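Local atomic coordinates of oxidoreductase, zinc-binding dehydrogenase family (Myxococcus xanthus, PDB entry 5K1S), a protein that acts as a zinc-containing medium-chain reductase in an alternative de novo route to isovaleryl coenzyme A, probably with a nicotinamide dinucleotide as cofactor. Residues G197-Q202 and G324-F329; T174-G179 and V201-L206; L188-S193 and E258-A263; R100-Q105 and G150-S155; R210-T215 and K246-A251. All coordinates share one frame; numbering follows the deposited sequence.

Contact 1: G197-Q202 and G324-F329; sequences GLSSVQ and GGVRQF
Gln202 reaches out from its helix and points its terminal amide at the backbone N and O of Arg327, the O close to the amide plane. Its CG stands anti to its own carbonyl carbon (chi1 -60°), and the chain runs on extended to the amide. Gln202 OE1 accepts from Arg327 N at 2.7 Å, a nearly straight bond of 165° at the hydrogen. Gln202 NE2 donates to Arg327 O at 3.3 Å, and a weak bond links the same nitrogen back to Leu198 O. Beside the amide, Val326 CG1 packs 3.6 Å from Gln202 NE2 and reaches the hydroxyl of Ser199, whose OG is hydrogen-bonded to Thr168. Phe329 is approached from two directions. Leu198 comes to it at a slant and sets CD1 over one face of the Phe329 ring, a CH-pi contact 4.3 Å from the centroid and 28° off the ring normal. At the edge, near the ring plane, Gln202 NE2 comes within 3.5 Å of Phe329 CE1. An alanine in place of Gln202 would probably leave Arg327 N and O without their side-chain partner and free the loop backbone to shift. The loop 324-329, which runs from helix 311-323 to strand 330-335, is thereby held to the flank of helix 195-206; helix 165-178 touches both Ser199 and Val326, and strand 186-190 packs against the helix at Ser200 and Val201.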
# COMPACT_ATOMS: atom_id res chain seq x y z
N GLY A 197 -13.76 8.51 -10.97
CA GLY A 197 -14.29 9.07 -9.74
C GLY A 197 -15.80 8.93 -9.65
O GLY A 197 -16.33 8.47 -8.64
N LEU A 198 -16.51 9.33 -10.70
CA LEU A 198 -17.97 9.26 -10.69
C LEU A 198 -18.44 7.84 -10.40
O LEU A 198 -19.37 7.64 -9.60
CB LEU A 198 -18.53 9.76 -12.02
CG LEU A 198 -18.36 11.25 -12.29
CD1 LEU A 198 -18.78 11.59 -13.71
CD2 LEU A 198 -19.16 12.08 -11.29
N SER A 199 -17.82 6.84 -11.02
CA SER A 199 -18.21 5.46 -10.75
C SER A 199 -17.88 5.07 -9.32
O SER A 199 -18.65 4.36 -8.67
CB SER A 199 -17.52 4.52 -11.74
OG SER A 199 -18.03 4.71 -13.05
N SER A 200 -16.73 5.52 -8.81
CA SER A 200 -16.35 5.19 -7.44
C SER A 200 -17.32 5.82 -6.45
O SER A 200 -17.74 5.17 -5.48
CB SER A 200 -14.92 5.66 -7.16
OG SER A 200 -14.00 5.04 -8.04
N VAL A 201 -17.70 7.08 -6.66
CA VAL A 201 -18.66 7.74 -5.79
C VAL A 201 -19.93 6.91 -5.68
O VAL A 201 -20.37 6.55 -4.58
CB VAL A 201 -18.97 9.16 -6.30
CG1 VAL A 201 -20.15 9.78 -5.55
CG2 VAL A 201 -17.75 10.05 -6.17
N GLN A 202 -20.53 6.58 -6.82
CA GLN A 202 -21.75 5.78 -6.81
C GLN A 202 -21.52 4.44 -6.12
O GLN A 202 -22.31 4.03 -5.27
CB GLN A 202 -22.24 5.56 -8.24
CG GLN A 202 -22.55 6.83 -9.01
CD GLN A 202 -23.02 6.55 -10.42
OE1 GLN A 202 -24.20 6.30 -10.66
NE2 GLN A 202 -22.09 6.58 -11.37
N GLY A 324 -28.42 0.11 -12.69
CA GLY A 324 -28.49 1.51 -12.30
C GLY A 324 -27.68 1.86 -11.08
O GLY A 324 -27.63 3.04 -10.71
N GLY A 325 -27.04 0.89 -10.43
CA GLY A 325 -26.22 1.19 -9.27
C GLY A 325 -25.08 2.14 -9.58
O GLY A 325 -24.72 2.97 -8.74
N VAL A 326 -24.51 2.04 -10.77
CA VAL A 326 -23.44 2.93 -11.21
C VAL A 326 -23.73 3.37 -12.63
O VAL A 326 -23.51 2.61 -13.59
CB VAL A 326 -22.06 2.25 -11.10
CG1 VAL A 326 -20.96 3.20 -11.56
CG2 VAL A 326 -21.81 1.79 -9.68
N ARG A 327 -24.24 4.59 -12.79
CA ARG A 327 -24.59 5.09 -14.10
C ARG A 327 -23.34 5.35 -14.94
O ARG A 327 -22.22 5.41 -14.44
CB ARG A 327 -25.40 6.39 -13.99
CG ARG A 327 -26.85 6.20 -13.57
CD ARG A 327 -27.57 7.54 -13.53
NE ARG A 327 -27.44 8.26 -14.80
CZ ARG A 327 -27.72 9.54 -14.97
NH1 ARG A 327 -28.15 10.28 -13.95
NH2 ARG A 327 -27.57 10.10 -16.17
N GLN A 328 -23.56 5.51 -16.25
CA GLN A 328 -22.53 5.90 -17.19
C GLN A 328 -22.89 7.26 -17.77
O GLN A 328 -24.04 7.48 -18.17
CB GLN A 328 -22.36 4.87 -18.30
CG GLN A 328 -21.52 3.66 -17.91
CD GLN A 328 -20.10 4.04 -17.56
OE1 GLN A 328 -19.54 4.98 -18.14
NE2 GLN A 328 -19.50 3.33 -16.61
N PHE A 329 -21.91 8.16 -17.81
CA PHE A 329 -22.12 9.54 -18.26
C PHE A 329 -21.43 9.70 -19.62
O PHE A 329 -20.30 10.17 -19.72
CB PHE A 329 -21.58 10.52 -17.22
CG PHE A 329 -22.16 10.33 -15.85
CD1 PHE A 329 -21.64 9.38 -14.98
CD2 PHE A 329 -23.23 11.10 -15.43
CE1 PHE A 329 -22.18 9.21 -13.72
CE2 PHE A 329 -23.77 10.93 -14.17
CZ PHE A 329 -23.24 9.98 -13.31

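Contact 2: T174-G179 and V201-L206; sequences TVRTRG and VQLARL
Val175 and Leu203 form the apolar part of this helix-to-helix contact. Leu203 CG lies anti to its backbone N (chi1 -170°), and beyond it Leu203 CD2 settles 3.8 Å from Val175 CB, with both methyls of the valine close by; the two side chains run antiparallel past one another. Ala204 contributes little, chiefly its backbone N near Val175 CG1.

The second kind of interaction sets a charged plane against hydrocarbon. Arg176 runs extended from CG to NE and crosses Leu203 at about a right angle. One face of its guanidinium receives Leu203 CD1, 3.5 Å from Arg176 NH2, whereas Leu206 CD2 lies in plane at the edge, 3.8 Å from Arg176 NH2. The short helical segments approach to 10.3 Å between axes, at 57°, and join helix 165-178 to helix 195-206, the helix that follows the first strand of the Rossmann-type nucleotide-binding fold.

Polar and ionic interactions of the arginine are made with other parts of the chain. Glu316 forms a salt bridge with Arg176 NH1, and Asp207 a long, weak ion pair with NE. Within helix 165-178 a wider pi-type turn appears at 174-178, where Gly179 N bonds to Thr174 O at 2.7 Å.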
# COMPACT_ATOMS: atom_id res chain seq x y z
N THR A 174 -10.95 -1.08 -7.55
CA THR A 174 -10.42 -0.16 -6.53
C THR A 174 -11.26 -0.19 -5.26
O THR A 174 -10.74 -0.41 -4.17
CB THR A 174 -10.37 1.26 -7.09
OG1 THR A 174 -9.60 1.27 -8.31
CG2 THR A 174 -9.74 2.22 -6.09
N VAL A 175 -12.57 0.02 -5.40
CA VAL A 175 -13.44 0.18 -4.23
C VAL A 175 -13.60 -1.15 -3.51
O VAL A 175 -13.54 -1.21 -2.27
CB VAL A 175 -14.79 0.76 -4.67
CG1 VAL A 175 -15.73 0.91 -3.47
CG2 VAL A 175 -14.60 2.11 -5.36
N ARG A 176 -13.82 -2.24 -4.25
CA ARG A 176 -14.21 -3.52 -3.66
C ARG A 176 -13.03 -4.48 -3.53
O ARG A 176 -12.63 -4.83 -2.42
CB ARG A 176 -15.31 -4.16 -4.50
CG ARG A 176 -16.64 -3.47 -4.39
CD ARG A 176 -17.70 -4.29 -5.08
NE ARG A 176 -19.02 -3.68 -4.98
CZ ARG A 176 -20.10 -4.13 -5.61
NH1 ARG A 176 -20.01 -5.19 -6.40
NH2 ARG A 176 -21.26 -3.51 -5.46
N THR A 177 -12.49 -4.93 -4.66
CA THR A 177 -11.48 -5.98 -4.64
C THR A 177 -10.28 -5.57 -3.79
O THR A 177 -9.84 -6.32 -2.91
CB THR A 177 -11.03 -6.30 -6.07
OG1 THR A 177 -12.15 -6.19 -6.96
CG2 THR A 177 -10.47 -7.70 -6.14
N ARG A 178 -9.75 -4.37 -4.02
CA ARG A 178 -8.58 -3.89 -3.30
C ARG A 178 -8.97 -3.08 -2.06
O ARG A 178 -8.47 -3.35 -0.96
CB ARG A 178 -7.71 -3.05 -4.23
CG ARG A 178 -7.17 -3.82 -5.43
CD ARG A 178 -6.08 -4.79 -5.02
NE ARG A 178 -4.91 -4.10 -4.50
CZ ARG A 178 -3.91 -4.68 -3.85
NH1 ARG A 178 -3.93 -5.99 -3.63
NH2 ARG A 178 -2.89 -3.96 -3.42
N GLY A 179 -9.85 -2.09 -2.22
CA GLY A 179 -10.21 -1.24 -1.10
C GLY A 179 -11.00 -1.98 -0.04
O GLY A 179 -10.83 -1.73 1.16
N VAL A 201 -17.70 7.08 -6.66
CA VAL A 201 -18.66 7.74 -5.79
C VAL A 201 -19.93 6.91 -5.68
O VAL A 201 -20.37 6.55 -4.58
CB VAL A 201 -18.97 9.16 -6.30
CG1 VAL A 201 -20.15 9.78 -5.55
CG2 VAL A 201 -17.75 10.05 -6.17
N GLN A 202 -20.53 6.58 -6.82
CA GLN A 202 -21.75 5.78 -6.81
C GLN A 202 -21.52 4.44 -6.12
O GLN A 202 -22.31 4.03 -5.27
CB GLN A 202 -22.24 5.56 -8.24
CG GLN A 202 -22.55 6.83 -9.01
CD GLN A 202 -23.02 6.55 -10.42
OE1 GLN A 202 -24.20 6.30 -10.66
NE2 GLN A 202 -22.09 6.58 -11.37
N LEU A 203 -20.44 3.75 -6.49
CA LEU A 203 -20.20 2.42 -5.94
C LEU A 203 -19.99 2.48 -4.43
O LEU A 203 -20.44 1.58 -3.71
CB LEU A 203 -18.99 1.79 -6.64
CG LEU A 203 -18.72 0.31 -6.36
CD1 LEU A 203 -19.92 -0.55 -6.72
CD2 LEU A 203 -17.49 -0.14 -7.13
N ALA A 204 -19.32 3.52 -3.94
CA ALA A 204 -19.14 3.67 -2.51
C ALA A 204 -20.46 3.94 -1.81
O ALA A 204 -20.82 3.26 -0.84
CB ALA A 204 -18.14 4.79 -2.22
N ARG A 205 -21.22 4.93 -2.30
CA ARG A 205 -22.52 5.22 -1.72
C ARG A 205 -23.45 4.01 -1.82
O ARG A 205 -24.32 3.82 -0.96
CB ARG A 205 -23.15 6.42 -2.42
N LEU A 206 -23.28 3.18 -2.85
CA LEU A 206 -24.10 1.98 -2.97
C LEU A 206 -23.74 0.95 -1.91
O LEU A 206 -24.61 0.17 -1.50
CB LEU A 206 -23.95 1.38 -4.37
CG LEU A 206 -24.78 0.13 -4.66
CD1 LEU A 206 -25.23 0.12 -6.12
CD2 LEU A 206 -24.01 -1.15 -4.35

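Contact 3: L188-S193 and E258-A263; sequences LITGAS and EIVGSA
Thr190 and Glu258 meet side chain to side chain at the ends of two neighbouring strands, and the dense part of the contact is built round their polar atoms. With OG1 set between its backbone N and carbonyl carbon (chi1 67°), Thr190 gives its hydroxyl proton to Glu258 OE2 at 2.7 Å and accepts from Ile259 N at 3.0 Å. Glu258 leaves the strand pointing away but is bent at chi2 (60°), which turns CD back. Glu258 OE2 is gripped twice: Thr190 OG1 comes from one face of the carboxylate plane and Gly261 N, 2.9 Å away, from the opposite one. The other oxygen, OE1, is bound by Thr268. Such a network would be consistent with an ionised carboxylate, despite its burial. Val260 CG2 rests 3.4 Å from Gly191 N. At Gly191 phi is positive, and a side chain there would probably be jammed against Val260 CG2.

The other side is looser and apolar. Ile189 and the partly exposed Ile259 run alongside each other in the same direction, with Ile189 CG2 4.1 Å from Ile259 CD1.

Gly191 opens the glycine-rich turn that leads into helix 195-206, whose first turn holds Gly197. A first strand, a glycine-rich turn and a helix, faced by the end of the fourth strand, form the classic dinucleotide-binding site of Rossmann folds, and the turn is likely to receive the cofactor as in related medium-chain dehydrogenases.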
# COMPACT_ATOMS: atom_id res chain seq x y z
N LEU A 188 -12.83 8.89 1.09
CA LEU A 188 -12.33 10.09 0.44
C LEU A 188 -11.97 9.75 -1.00
O LEU A 188 -11.26 8.77 -1.26
CB LEU A 188 -11.11 10.64 1.17
CG LEU A 188 -10.42 11.85 0.53
CD1 LEU A 188 -11.37 13.03 0.46
CD2 LEU A 188 -9.16 12.21 1.29
N ILE A 189 -12.46 10.56 -1.94
CA ILE A 189 -12.21 10.35 -3.36
C ILE A 189 -11.67 11.65 -3.93
O ILE A 189 -12.31 12.71 -3.81
CB ILE A 189 -13.48 9.92 -4.12
CG1 ILE A 189 -14.06 8.64 -3.49
CG2 ILE A 189 -13.16 9.70 -5.59
CD1 ILE A 189 -15.39 8.21 -4.08
N THR A 190 -10.49 11.58 -4.55
CA THR A 190 -9.93 12.69 -5.29
C THR A 190 -10.25 12.53 -6.78
O THR A 190 -10.52 11.42 -7.26
CB THR A 190 -8.41 12.79 -5.09
OG1 THR A 190 -7.78 11.65 -5.68
CG2 THR A 190 -8.08 12.84 -3.60
N GLY A 191 -10.21 13.64 -7.50
CA GLY A 191 -10.60 13.61 -8.90
C GLY A 191 -11.96 12.99 -9.12
O GLY A 191 -12.18 12.30 -10.13
N ALA A 192 -12.88 13.22 -8.19
CA ALA A 192 -14.19 12.56 -8.26
C ALA A 192 -14.93 12.93 -9.53
O ALA A 192 -15.77 12.15 -10.01
CB ALA A 192 -15.02 12.93 -7.03
N SER A 193 -14.66 14.11 -10.10
CA SER A 193 -15.36 14.55 -11.30
C SER A 193 -14.98 13.75 -12.54
O SER A 193 -15.66 13.88 -13.57
CB SER A 193 -15.07 16.04 -11.55
OG SER A 193 -13.68 16.28 -11.61
N GLU A 258 -7.34 7.45 -4.19
CA GLU A 258 -6.43 8.47 -4.73
C GLU A 258 -6.36 8.30 -6.24
O GLU A 258 -5.56 7.50 -6.75
CB GLU A 258 -5.06 8.36 -4.09
CG GLU A 258 -4.05 9.38 -4.61
CD GLU A 258 -4.49 10.82 -4.39
OE1 GLU A 258 -4.18 11.38 -3.32
OE2 GLU A 258 -5.15 11.38 -5.28
N ILE A 259 -7.18 9.05 -6.97
CA ILE A 259 -7.17 9.03 -8.43
C ILE A 259 -6.18 10.04 -8.99
O ILE A 259 -5.47 9.76 -9.95
CB ILE A 259 -8.59 9.27 -8.97
CG1 ILE A 259 -9.54 8.17 -8.49
CG2 ILE A 259 -8.58 9.34 -10.49
CD1 ILE A 259 -11.00 8.45 -8.79
N VAL A 260 -6.14 11.24 -8.40
CA VAL A 260 -5.26 12.29 -8.91
C VAL A 260 -3.80 11.85 -8.80
O VAL A 260 -3.05 11.88 -9.78
CB VAL A 260 -5.51 13.61 -8.17
CG1 VAL A 260 -4.57 14.70 -8.66
CG2 VAL A 260 -6.96 14.05 -8.33
N GLY A 261 -3.39 11.45 -7.60
CA GLY A 261 -2.02 11.02 -7.37
C GLY A 261 -1.19 12.06 -6.65
O GLY A 261 -1.56 12.53 -5.57
N SER A 262 -0.05 12.44 -7.25
CA SER A 262 0.93 13.28 -6.57
C SER A 262 0.33 14.61 -6.14
O SER A 262 0.66 15.14 -5.07
CB SER A 262 2.14 13.50 -7.47
OG SER A 262 1.76 14.06 -8.72
N ALA A 263 -0.55 15.19 -6.97
CA ALA A 263 -1.02 16.54 -6.71
C ALA A 263 -1.75 16.65 -5.37
O ALA A 263 -1.65 17.67 -4.69
CB ALA A 263 -1.93 17.01 -7.85

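Contact 4: R100-Q105 and G150-S155; sequences RAATLQ and GRVPAS
The guanidinium of Arg100 lies against the backbone of Val152, Pro153 and Ala154. One face receives Ala154, whose O stands 4.0 Å above the plane, offset toward the rim; at the edge, in plane, is Val152 O, and Pro153 O approaches obliquely. Arg100 NE makes two weak hydrogen bonds, to Val152 O at 3.5 Å and Pro153 O at 3.4 Å. The chain bends at chi3 (57°), which swings NE toward the two carbonyls. Arg100 and Val152 cross at about a right angle, their CB atoms 3.9 Å apart. Trp158 adds a cation-pi partner to Arg100.

Next to it the strands pair antiparallel. Ala102 and Gly150 are the hydrogen-bonded pair, Ala102 N to Gly150 O and Gly150 N to Ala102 O, each 2.7 Å, and Ala101 faces Arg151 in the non-hydrogen-bonded pair. Val152 N, just past the strand, donates to Arg100 O at 2.9 Å. Both strands belong to the mixed sheet of the GroES-like domain, with helix 311-323 covering Ala102 and Pro153.

An alanine in place of Arg100 would probably leave Trp158 without its cation and uncover the 152-154 backbone. Strong main-chain bonds thus fix the register, whereas the guanidinium adds weak bonds to the Val152 and Pro153 carbonyls and a cation-pi contact with Trp158.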
# COMPACT_ATOMS: atom_id res chain seq x y z
N ARG A 100 -23.47 -11.01 -26.05
CA ARG A 100 -23.09 -9.61 -25.94
C ARG A 100 -21.86 -9.50 -25.04
O ARG A 100 -21.91 -9.92 -23.88
CB ARG A 100 -24.25 -8.78 -25.37
CG ARG A 100 -25.55 -8.95 -26.13
CD ARG A 100 -26.73 -8.44 -25.32
NE ARG A 100 -26.57 -7.04 -24.94
CZ ARG A 100 -26.91 -6.00 -25.70
NH1 ARG A 100 -27.45 -6.19 -26.90
NH2 ARG A 100 -26.72 -4.76 -25.26
N ALA A 101 -20.78 -8.94 -25.57
CA ALA A 101 -19.50 -8.95 -24.88
C ALA A 101 -18.89 -7.55 -24.85
O ALA A 101 -19.25 -6.67 -25.64
CB ALA A 101 -18.51 -9.92 -25.54
N ALA A 102 -17.95 -7.36 -23.92
CA ALA A 102 -17.17 -6.14 -23.82
C ALA A 102 -15.74 -6.50 -23.44
O ALA A 102 -15.53 -7.30 -22.52
CB ALA A 102 -17.77 -5.18 -22.78
N THR A 103 -14.77 -5.92 -24.14
CA THR A 103 -13.38 -6.29 -23.96
C THR A 103 -12.79 -5.66 -22.70
O THR A 103 -13.17 -4.55 -22.30
CB THR A 103 -12.55 -5.86 -25.16
OG1 THR A 103 -12.67 -4.44 -25.35
CG2 THR A 103 -13.00 -6.58 -26.43
N LEU A 104 -11.87 -6.39 -22.07
CA LEU A 104 -11.05 -5.84 -21.01
C LEU A 104 -9.97 -4.94 -21.60
O LEU A 104 -9.92 -4.70 -22.81
CB LEU A 104 -10.42 -6.96 -20.19
CG LEU A 104 -11.32 -7.78 -19.26
CD1 LEU A 104 -10.57 -8.99 -18.74
CD2 LEU A 104 -11.82 -6.93 -18.11
N GLN A 105 -9.09 -4.42 -20.74
CA GLN A 105 -7.95 -3.65 -21.22
C GLN A 105 -6.83 -4.57 -21.69
O GLN A 105 -6.30 -4.40 -22.79
CB GLN A 105 -7.46 -2.71 -20.12
CG GLN A 105 -8.50 -1.68 -19.69
CD GLN A 105 -8.74 -1.65 -18.19
OE1 GLN A 105 -8.25 -2.50 -17.45
NE2 GLN A 105 -9.51 -0.67 -17.74
N GLY A 150 -16.06 -9.55 -21.19
CA GLY A 150 -17.08 -9.45 -20.16
C GLY A 150 -18.45 -9.48 -20.79
O GLY A 150 -18.60 -9.16 -21.97
N ARG A 151 -19.47 -9.86 -20.02
CA ARG A 151 -20.81 -10.08 -20.55
C ARG A 151 -21.67 -8.84 -20.35
O ARG A 151 -21.79 -8.34 -19.23
CB ARG A 151 -21.46 -11.29 -19.89
CG ARG A 151 -20.69 -12.57 -20.15
CD ARG A 151 -21.47 -13.80 -19.74
NE ARG A 151 -20.82 -15.02 -20.22
CZ ARG A 151 -20.99 -15.52 -21.44
NH1 ARG A 151 -21.78 -14.91 -22.32
NH2 ARG A 151 -20.35 -16.63 -21.79
N VAL A 152 -22.27 -8.36 -21.44
CA VAL A 152 -23.09 -7.15 -21.42
C VAL A 152 -24.54 -7.57 -21.23
O VAL A 152 -25.08 -8.29 -22.09
CB VAL A 152 -22.91 -6.34 -22.71
CG1 VAL A 152 -23.76 -5.07 -22.66
CG2 VAL A 152 -21.44 -6.01 -22.92
N PRO A 153 -25.22 -7.16 -20.16
CA PRO A 153 -26.64 -7.48 -20.03
C PRO A 153 -27.43 -6.94 -21.21
O PRO A 153 -27.11 -5.89 -21.77
CB PRO A 153 -27.05 -6.79 -18.72
CG PRO A 153 -25.78 -6.63 -17.96
CD PRO A 153 -24.71 -6.42 -18.99
N ALA A 154 -28.47 -7.68 -21.60
CA ALA A 154 -29.30 -7.26 -22.72
C ALA A 154 -29.94 -5.90 -22.49
O ALA A 154 -30.30 -5.22 -23.46
CB ALA A 154 -30.38 -8.31 -22.99
N SER A 155 -30.08 -5.49 -21.23
CA SER A 155 -30.71 -4.22 -20.90
C SER A 155 -29.77 -3.03 -21.03
O SER A 155 -30.20 -1.90 -20.79
CB SER A 155 -31.27 -4.28 -19.48
OG SER A 155 -31.89 -3.06 -19.12

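Contact 5: R210-T215 and K246-A251; sequences RVIAVT and KRTQGA
Arg210 spans the gap between strand and helix with an almost fully stretched side chain. CG is anti to the backbone N (chi1 -176°), and the chain stays extended as far as NE. At the far end Arg210 NH2 donates to Arg247 O at 2.9 Å, a bond bent to 135° at the hydrogen, with the carbonyl tilted out of the guanidinium plane. As this oxygen belongs to the last turn of helix 240-247, the helix C-terminal carbonyls would probably help to stabilise the positive charge. The guanidinium has stronger partners too: Asp230 pairs with NE, and Glu231 with NH2.

Here the second strand of the parallel Rossmann-type sheet, 210-215, meets the C-terminal end of the helix that leads on to strand 253-258.

Thr248 divides its two branches between different tasks. OG1 takes the place between backbone N and carbonyl carbon (chi1 60°) and is hydrogen-bonded to Val244 O and Gly252 N, while Thr248 CG2 meets Ile212 CD1 at 3.5 Å. Arg247 sets out at the strand but its guanidinium turns off, with Glu231 and Ile233 beside its side chain. Beyond the helix, a type I' turn runs from Thr248 to Ala251, closed by Ala251 N to Thr248 O at 3.1 Å, and the Gln249 side chain comes near the Arg210 guanidinium.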
# COMPACT_ATOMS: atom_id res chain seq x y z
N ARG A 210 -20.24 6.67 3.56
CA ARG A 210 -20.30 8.11 3.40
C ARG A 210 -19.15 8.57 2.50
O ARG A 210 -17.99 8.23 2.76
CB ARG A 210 -20.22 8.80 4.76
CG ARG A 210 -20.37 10.31 4.72
CD ARG A 210 -20.07 10.93 6.07
NE ARG A 210 -20.09 12.39 6.03
CZ ARG A 210 -19.65 13.17 7.01
NH1 ARG A 210 -19.13 12.64 8.11
NH2 ARG A 210 -19.71 14.49 6.88
N VAL A 211 -19.48 9.33 1.46
CA VAL A 211 -18.52 9.70 0.43
C VAL A 211 -18.19 11.18 0.56
O VAL A 211 -19.09 12.02 0.63
CB VAL A 211 -19.07 9.39 -0.98
CG1 VAL A 211 -18.03 9.70 -2.04
CG2 VAL A 211 -19.52 7.93 -1.07
N ILE A 212 -16.90 11.48 0.61
CA ILE A 212 -16.40 12.85 0.60
C ILE A 212 -15.57 13.01 -0.67
O ILE A 212 -14.50 12.41 -0.80
CB ILE A 212 -15.56 13.18 1.84
CG1 ILE A 212 -16.41 13.02 3.11
CG2 ILE A 212 -14.98 14.59 1.75
CD1 ILE A 212 -15.64 13.19 4.40
N ALA A 213 -16.07 13.81 -1.61
CA ALA A 213 -15.43 14.00 -2.90
C ALA A 213 -14.62 15.29 -2.90
O ALA A 213 -15.02 16.29 -2.30
CB ALA A 213 -16.47 14.04 -4.02
N VAL A 214 -13.48 15.26 -3.59
CA VAL A 214 -12.60 16.42 -3.73
C VAL A 214 -12.39 16.65 -5.22
O VAL A 214 -11.67 15.89 -5.88
CB VAL A 214 -11.25 16.21 -3.02
CG1 VAL A 214 -10.33 17.41 -3.24
CG2 VAL A 214 -11.48 15.98 -1.53
N THR A 215 -13.02 17.70 -5.75
CA THR A 215 -12.90 18.05 -7.15
C THR A 215 -12.15 19.37 -7.30
O THR A 215 -12.11 20.20 -6.39
CB THR A 215 -14.28 18.17 -7.81
OG1 THR A 215 -14.12 18.49 -9.20
CG2 THR A 215 -15.11 19.26 -7.14
N LYS A 246 -12.38 18.66 9.32
CA LYS A 246 -13.51 19.46 9.81
C LYS A 246 -14.84 18.79 9.51
O LYS A 246 -15.72 18.74 10.38
CB LYS A 246 -13.46 20.86 9.18
CG LYS A 246 -12.90 21.93 10.09
CD LYS A 246 -12.57 23.20 9.32
CE LYS A 246 -12.15 24.32 10.25
NZ LYS A 246 -11.55 25.46 9.52
N ARG A 247 -15.00 18.26 8.30
CA ARG A 247 -16.24 17.59 7.92
C ARG A 247 -16.37 16.19 8.50
O ARG A 247 -17.45 15.59 8.40
CB ARG A 247 -16.36 17.52 6.40
CG ARG A 247 -16.67 18.85 5.74
CD ARG A 247 -16.75 18.73 4.23
NE ARG A 247 -17.30 19.93 3.60
CZ ARG A 247 -16.59 21.03 3.36
NH1 ARG A 247 -15.31 21.10 3.68
NH2 ARG A 247 -17.18 22.08 2.79
N THR A 248 -15.31 15.65 9.11
CA THR A 248 -15.34 14.33 9.72
C THR A 248 -15.23 14.39 11.24
O THR A 248 -14.85 13.40 11.88
CB THR A 248 -14.22 13.45 9.15
OG1 THR A 248 -12.95 14.06 9.43
CG2 THR A 248 -14.39 13.28 7.65
N GLN A 249 -15.54 15.54 11.84
CA GLN A 249 -15.46 15.72 13.29
C GLN A 249 -14.05 15.46 13.79
O GLN A 249 -13.84 14.92 14.88
CB GLN A 249 -16.47 14.82 14.01
CG GLN A 249 -17.91 14.96 13.52
CD GLN A 249 -18.21 14.06 12.33
OE1 GLN A 249 -17.75 12.92 12.26
NE2 GLN A 249 -19.00 14.58 11.39
N GLY A 250 -13.06 15.85 12.99
CA GLY A 250 -11.67 15.68 13.37
C GLY A 250 -11.18 14.26 13.43
O GLY A 250 -10.06 14.02 13.90
N ALA A 251 -11.98 13.29 12.97
CA ALA A 251 -11.60 11.89 13.04
C ALA A 251 -10.79 11.43 11.84
O ALA A 251 -9.94 10.54 11.98
CB ALA A 251 -12.85 11.01 13.17

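How the contacts relate
Contacts 1 and 2 share helix 195-206 and use neighbouring faces of it: Gln202 grips a loop backbone in contact 1, while Leu203 and Leu206 in contact 2 meet apolar and charged side chains. Contacts 3 and 5 belong to one parallel sheet, joined where Ile189 pairs with Ile212 and Val214; helix 195-206 packs on both strands. Contact 2 is largely buried, contacts 1, 3 and 4 partly so. Contact 5, also partly buried and centred about 26 Å from the chain centre, places its charged groups toward the periphery. Contact 4 stands apart in the GroES-like domain, its centre about 35 Å from that of contact 5, and depends chiefly on main-chain pairing.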